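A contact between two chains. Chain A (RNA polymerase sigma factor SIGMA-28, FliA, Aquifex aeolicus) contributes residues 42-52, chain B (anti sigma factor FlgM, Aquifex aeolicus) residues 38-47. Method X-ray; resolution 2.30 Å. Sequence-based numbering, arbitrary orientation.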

ATOM      1  N   ILE A  42      -1.344   1.865  12.462  1.00 31.48           N
ATOM      2  CA  ILE A  42      -2.010   2.613  11.403  1.00 31.33           C
ATOM      3  C   ILE A  42      -2.085   4.101  11.691  1.00 32.01           C
ATOM      4  O   ILE A  42      -2.214   4.908  10.779  1.00 32.56           O
ATOM      5  N   ARG A  43      -1.968   4.465  12.962  1.00 32.50           N
ATOM      6  CA  ARG A  43      -2.016   5.862  13.351  1.00 31.85           C
ATOM      7  C   ARG A  43      -0.743   6.572  12.901  1.00 31.77           C
ATOM      8  O   ARG A  43      -0.779   7.757  12.579  1.00 31.18           O
ATOM      9  N   ASP A  44       0.366   5.841  12.823  1.00 31.80           N
ATOM     10  CA  ASP A  44       1.624   6.428  12.352  1.00 32.31           C
ATOM     11  C   ASP A  44       1.498   6.740  10.859  1.00 32.27           C
ATOM     12  O   ASP A  44       1.822   7.856  10.411  1.00 32.00           O
ATOM     13  N   LEU A  45       0.957   5.769  10.120  1.00 30.59           N
ATOM     14  CA  LEU A  45       0.745   5.894   8.685  1.00 30.34           C
ATOM     15  C   LEU A  45      -0.155   7.089   8.429  1.00 30.84           C
ATOM     16  O   LEU A  45       0.166   7.951   7.623  1.00 32.85           O
ATOM     17  N   ILE A  46      -1.285   7.139   9.125  1.00 30.97           N
ATOM     18  CA  ILE A  46      -2.222   8.239   8.967  1.00 28.37           C
ATOM     19  C   ILE A  46      -1.551   9.559   9.312  1.00 28.45           C
ATOM     20  O   ILE A  46      -1.723  10.549   8.602  1.00 27.12           O
ATOM     21  N   SER A  47      -0.762   9.558  10.384  1.00 28.12           N
ATOM     22  CA  SER A  47      -0.066  10.768  10.811  1.00 29.40           C
ATOM     23  C   SER A  47       0.759  11.350   9.687  1.00 28.80           C
ATOM     24  O   SER A  47       0.553  12.492   9.306  1.00 30.01           O
ATOM     25  N   TYR A  48       1.653  10.542   9.122  1.00 30.21           N
ATOM     26  CA  TYR A  48       2.494  10.989   8.021  1.00 28.41           C
ATOM     27  C   TYR A  48       1.648  11.298   6.796  1.00 27.03           C
ATOM     28  O   TYR A  48       1.899  12.267   6.095  1.00 29.44           O
ATOM     29  N   GLY A  49       0.590  10.523   6.610  1.00 25.47           N
ATOM     30  CA  GLY A  49      -0.306  10.713   5.489  1.00 24.54           C
ATOM     31  C   GLY A  49      -1.006  12.059   5.531  1.00 27.32           C
ATOM     32  O   GLY A  49      -1.289  12.634   4.481  1.00 28.18           O
ATOM     33  N   VAL A  50      -1.288  12.562   6.731  1.00 26.88           N
ATOM     34  CA  VAL A  50      -1.948  13.849   6.886  1.00 26.59           C
ATOM     35  C   VAL A  50      -0.954  14.953   6.586  1.00 28.26           C
ATOM     36  O   VAL A  50      -1.313  15.950   5.966  1.00 29.21           O
ATOM     37  N   ILE A  51       0.294  14.783   7.023  1.00 30.14           N
ATOM     38  CA  ILE A  51       1.313  15.788   6.739  1.00 32.22           C
ATOM     39  C   ILE A  51       1.417  15.900   5.210  1.00 32.84           C
ATOM     40  O   ILE A  51       1.378  17.006   4.661  1.00 33.50           O
ATOM     41  N   GLY A  52       1.459  14.748   4.539  1.00 31.73           N
ATOM     42  CA  GLY A  52       1.527  14.723   3.091  1.00 31.89           C
ATOM     43  C   GLY A  52       0.342  15.440   2.462  1.00 31.10           C
ATOM     44  O   GLY A  52       0.498  16.212   1.522  1.00 32.10           O
TER
ATOM     45  N   THR B  38      -1.375  15.597  18.289  1.00 33.74           N
ATOM     46  CA  THR B  38      -2.522  16.068  17.525  1.00 32.50           C
ATOM     47  C   THR B  38      -2.781  15.128  16.342  1.00 31.84           C
ATOM     48  O   THR B  38      -3.921  14.738  16.098  1.00 32.19           O
ATOM     49  N   LEU B  39      -1.714  14.747  15.636  1.00 30.05           N
ATOM     50  CA  LEU B  39      -1.824  13.840  14.491  1.00 30.70           C
ATOM     51  C   LEU B  39      -2.399  12.501  14.932  1.00 30.34           C
ATOM     52  O   LEU B  39      -3.262  11.927  14.247  1.00 28.38           O
ATOM     53  N   SER B  40      -1.951  12.032  16.095  1.00 30.74           N
ATOM     54  CA  SER B  40      -2.448  10.780  16.646  1.00 31.60           C
ATOM     55  C   SER B  40      -3.949  10.878  16.936  1.00 33.13           C
ATOM     56  O   SER B  40      -4.718   9.955  16.642  1.00 33.09           O
ATOM     57  N   LYS B  41      -4.368  12.016  17.477  1.00 34.41           N
ATOM     58  CA  LYS B  41      -5.778  12.208  17.776  1.00 35.92           C
ATOM     59  C   LYS B  41      -6.604  12.221  16.507  1.00 36.36           C
ATOM     60  O   LYS B  41      -7.708  11.682  16.491  1.00 37.63           O
ATOM     61  N   ILE B  42      -6.092  12.869  15.457  1.00 35.73           N
ATOM     62  CA  ILE B  42      -6.794  12.905  14.176  1.00 31.70           C
ATOM     63  C   ILE B  42      -6.954  11.465  13.668  1.00 31.88           C
ATOM     64  O   ILE B  42      -8.037  11.082  13.224  1.00 30.34           O
ATOM     65  N   ALA B  43      -5.897  10.661  13.797  1.00 29.79           N
ATOM     66  CA  ALA B  43      -5.930   9.263  13.369  1.00 32.15           C
ATOM     67  C   ALA B  43      -6.948   8.453  14.178  1.00 34.15           C
ATOM     68  O   ALA B  43      -7.662   7.604  13.625  1.00 32.52           O
ATOM     69  N   GLN B  44      -7.007   8.723  15.483  1.00 37.13           N
ATOM     70  CA  GLN B  44      -7.933   8.033  16.378  1.00 39.41           C
ATOM     71  C   GLN B  44      -9.375   8.308  15.969  1.00 42.19           C
ATOM     72  O   GLN B  44     -10.204   7.398  15.981  1.00 42.13           O
ATOM     73  N   GLU B  45      -9.661   9.541  15.549  1.00 44.39           N
ATOM     74  CA  GLU B  45     -11.014   9.906  15.118  1.00 49.74           C
ATOM     75  C   GLU B  45     -11.417   9.228  13.816  1.00 51.87           C
ATOM     76  O   GLU B  45     -12.569   8.819  13.645  1.00 52.91           O
ATOM     77  N   LEU B  46     -10.461   9.099  12.905  1.00 52.88           N
ATOM     78  CA  LEU B  46     -10.725   8.490  11.614  1.00 55.30           C
ATOM     79  C   LEU B  46     -10.903   6.981  11.660  1.00 57.74           C
ATOM     80  O   LEU B  46     -11.530   6.401  10.778  1.00 58.12           O
ATOM     81  N   SER B  47     -10.341   6.343  12.678  1.00 61.64           N
ATOM     82  CA  SER B  47     -10.438   4.897  12.796  1.00 66.54           C
ATOM     83  C   SER B  47     -11.125   4.460  14.079  1.00 70.70           C
ATOM     84  O   SER B  47     -10.865   3.373  14.596  1.00 72.02           O
TER

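Two helices meet here, one from FliA (42-52) and one from FlgM (38-46). Their axes come within 8.5 Å and their N-to-C directions differ by 111°, so the helices cross rather than run alongside each other. The backbones are closest at two places: Arg A43 CA lies 5.2 Å from Ala B43 CA, and Ser A47 CA lies 5.1 Å from Leu B39 CA. Small side chains on one partner at each place, Ala B43 and Ser A47, suit this close approach. The two stretches together bury 535 Å².

The contact is mainly apolar. On chain A, Ile A46 and Val A50 point toward chain B. Ile A46 is m at chi1 and t at chi2. Its CG2 lies 3.8 Å from Ala B43 CB and 4.2 Å from Leu B46 CD1. Val A50 has chi1 t. Its CG1 lies 3.8 Å from Leu B39 CD2, and its CG2 is 4.4 Å from Ile B42 CG2, a looser contact. Ile A51 starts sideways, but with both chi angles m its end comes nearer, and CD1 reaches 3.7 Å from Leu B39 CD1.

Leu B39 has the largest covered area of any residue here. Its CA-to-CB bond points toward chain A, with rotamer m, t. It meets Val A50 and Ile A51 through its two methyls, and its CB lies 3.4 Å from Ser A47 OG. Ile B42 and Leu B46 also point toward chain A, both m, t.

No hydrogen bond links the two stretches. The hydroxyl of Ser A47, chi1 m, turns back on its own helix: OG donates to Arg A43 O at 2.7 Å. This lets a polar side chain sit buried against Leu B39. Ser B47, the first residue to leave helical geometry, does likewise with chi1 p. Its OG donates to Ala B43 O at 2.8 Å, although this residue is poorly ordered.

Arg A43 points toward chain B and packs with its aliphatic part: CG lies 3.7 Å from Ala B43 CB. Its first three chi angles are m, t and m. The guanidinium lies near two polar groups, with NH1 3.9 Å from Ser B40 OG and 3.8 Å from Gln B44 NE2. These are contacts without hydrogen bonds. Arg A43 NE and NH2 are hydrogen-bonded just outside the two stretches. Ser B40, chi1 t, and Gln B44, m, t, pair within their own helix: Gln B44 NE2 donates to Ser B40 OG at 3.1 Å.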

ATOM      1  CB  ILE A  42      -3.422   2.065  11.081  1.00 31.71           C
ATOM      2  CG1 ILE A  42      -3.945   2.703   9.781  1.00 31.14           C
ATOM      3  CG2 ILE A  42      -4.376   2.294  12.244  1.00 27.27           C
ATOM      4  CD1 ILE A  42      -5.319   2.243   9.355  1.00 30.09           C
ATOM      5  CB  ARG A  43      -2.271   5.991  14.858  1.00 31.70           C
ATOM      6  CG  ARG A  43      -3.687   5.537  15.283  1.00 30.80           C
ATOM      7  CD  ARG A  43      -3.863   5.548  16.816  1.00 31.66           C
ATOM      8  NE  ARG A  43      -2.817   4.784  17.503  1.00 31.13           N
ATOM      9  CZ  ARG A  43      -2.573   4.839  18.811  1.00 30.57           C
ATOM     10  NH1 ARG A  43      -3.301   5.611  19.605  1.00 31.34           N
ATOM     11  NH2 ARG A  43      -1.547   4.178  19.314  1.00 27.64           N
ATOM     12  CB  ASP A  44       2.810   5.489  12.594  1.00 33.37           C
ATOM     13  CG  ASP A  44       3.282   5.501  14.038  1.00 38.38           C
ATOM     14  OD1 ASP A  44       3.116   6.540  14.730  1.00 42.51           O
ATOM     15  OD2 ASP A  44       3.834   4.470  14.482  1.00 38.58           O
ATOM     16  CB  LEU A  45       0.079   4.631   8.130  1.00 28.28           C
ATOM     17  CG  LEU A  45       0.890   3.373   7.797  1.00 27.35           C
ATOM     18  CD1 LEU A  45       2.225   3.366   8.442  1.00 22.97           C
ATOM     19  CD2 LEU A  45       0.111   2.176   8.231  1.00 23.90           C
ATOM     20  CB  ILE A  46      -3.472   8.046   9.845  1.00 27.31           C
ATOM     21  CG1 ILE A  46      -4.249   6.822   9.369  1.00 25.78           C
ATOM     22  CG2 ILE A  46      -4.385   9.296   9.790  1.00 26.25           C
ATOM     23  CD1 ILE A  46      -5.478   6.531  10.220  1.00 27.13           C
ATOM     24  CB  SER A  47       0.806  10.497  12.023  1.00 27.42           C
ATOM     25  OG  SER A  47      -0.015  10.308  13.143  1.00 27.93           O
ATOM     26  CB  TYR A  48       3.573   9.947   7.713  1.00 28.19           C
ATOM     27  CG  TYR A  48       4.688   9.959   8.741  1.00 30.08           C
ATOM     28  CD1 TYR A  48       5.746  10.863   8.631  1.00 30.34           C
ATOM     29  CD2 TYR A  48       4.667   9.098   9.847  1.00 28.37           C
ATOM     30  CE1 TYR A  48       6.753  10.915   9.595  1.00 33.88           C
ATOM     31  CE2 TYR A  48       5.667   9.145  10.822  1.00 29.45           C
ATOM     32  CZ  TYR A  48       6.705  10.049  10.688  1.00 32.25           C
ATOM     33  OH  TYR A  48       7.721  10.073  11.621  1.00 39.36           O
ATOM     34  CB  VAL A  50      -2.571  14.010   8.308  1.00 26.41           C
ATOM     35  CG1 VAL A  50      -2.999  15.452   8.567  1.00 22.53           C
ATOM     36  CG2 VAL A  50      -3.776  13.106   8.431  1.00 22.00           C
ATOM     37  CB  ILE A  51       2.683  15.419   7.328  1.00 33.37           C
ATOM     38  CG1 ILE A  51       2.589  15.287   8.844  1.00 34.17           C
ATOM     39  CG2 ILE A  51       3.729  16.478   6.935  1.00 30.93           C
ATOM     40  CD1 ILE A  51       2.226  16.585   9.517  1.00 39.60           C
TER
ATOM     41  CB  THR B  38      -2.282  17.496  17.029  1.00 31.67           C
ATOM     42  OG1 THR B  38      -1.999  18.339  18.146  1.00 33.46           O
ATOM     43  CG2 THR B  38      -3.488  18.026  16.306  1.00 29.97           C
ATOM     44  CB  LEU B  39      -0.461  13.651  13.815  1.00 27.47           C
ATOM     45  CG  LEU B  39      -0.028  14.854  12.962  1.00 29.19           C
ATOM     46  CD1 LEU B  39       1.469  14.809  12.632  1.00 25.47           C
ATOM     47  CD2 LEU B  39      -0.863  14.904  11.702  1.00 25.76           C
ATOM     48  CB  SER B  40      -1.707  10.407  17.923  1.00 32.12           C
ATOM     49  OG  SER B  40      -2.161   9.144  18.369  1.00 33.19           O
ATOM     50  CB  LYS B  41      -6.016  13.492  18.557  1.00 38.56           C
ATOM     51  CG  LYS B  41      -5.497  13.474  19.986  1.00 38.10           C
ATOM     52  CD  LYS B  41      -6.011  14.707  20.706  1.00 38.10           C
ATOM     53  CE  LYS B  41      -5.571  14.766  22.143  1.00 37.68           C
ATOM     54  NZ  LYS B  41      -6.134  15.972  22.809  1.00 38.10           N
ATOM     55  CB  ILE B  42      -6.049  13.776  13.122  1.00 33.05           C
ATOM     56  CG1 ILE B  42      -6.065  15.244  13.551  1.00 32.32           C
ATOM     57  CG2 ILE B  42      -6.686  13.607  11.729  1.00 31.92           C
ATOM     58  CD1 ILE B  42      -5.342  16.175  12.608  1.00 34.05           C
ATOM     59  CB  ALA B  43      -4.549   8.633  13.498  1.00 30.15           C
ATOM     60  CB  GLN B  44      -7.703   8.460  17.827  1.00 38.78           C
ATOM     61  CG  GLN B  44      -6.376   8.007  18.397  1.00 40.59           C
ATOM     62  CD  GLN B  44      -6.085   8.619  19.766  1.00 43.87           C
ATOM     63  OE1 GLN B  44      -6.959   8.673  20.636  1.00 47.27           O
ATOM     64  NE2 GLN B  44      -4.846   9.071  19.963  1.00 41.30           N
ATOM     65  CB  GLU B  45     -11.151  11.423  14.950  1.00 51.18           C
ATOM     66  CG  GLU B  45     -11.109  12.203  16.251  1.00 57.01           C
ATOM     67  CD  GLU B  45     -12.225  11.816  17.218  1.00 60.00           C
ATOM     68  OE1 GLU B  45     -13.411  11.778  16.799  1.00 59.49           O
ATOM     69  OE2 GLU B  45     -11.901  11.549  18.401  1.00 60.48           O
ATOM     70  CB  LEU B  46      -9.609   8.846  10.637  1.00 53.60           C
ATOM     71  CG  LEU B  46      -9.482  10.335  10.314  1.00 51.28           C
ATOM     72  CD1 LEU B  46      -8.317  10.565   9.371  1.00 47.93           C
ATOM     73  CD2 LEU B  46     -10.784  10.849   9.711  1.00 49.36           C
ATOM     74  CB  SER B  47      -9.048   4.261  12.672  1.00 64.59           C
ATOM     75  OG  SER B  47      -8.121   4.838  13.573  1.00 64.05           O
TER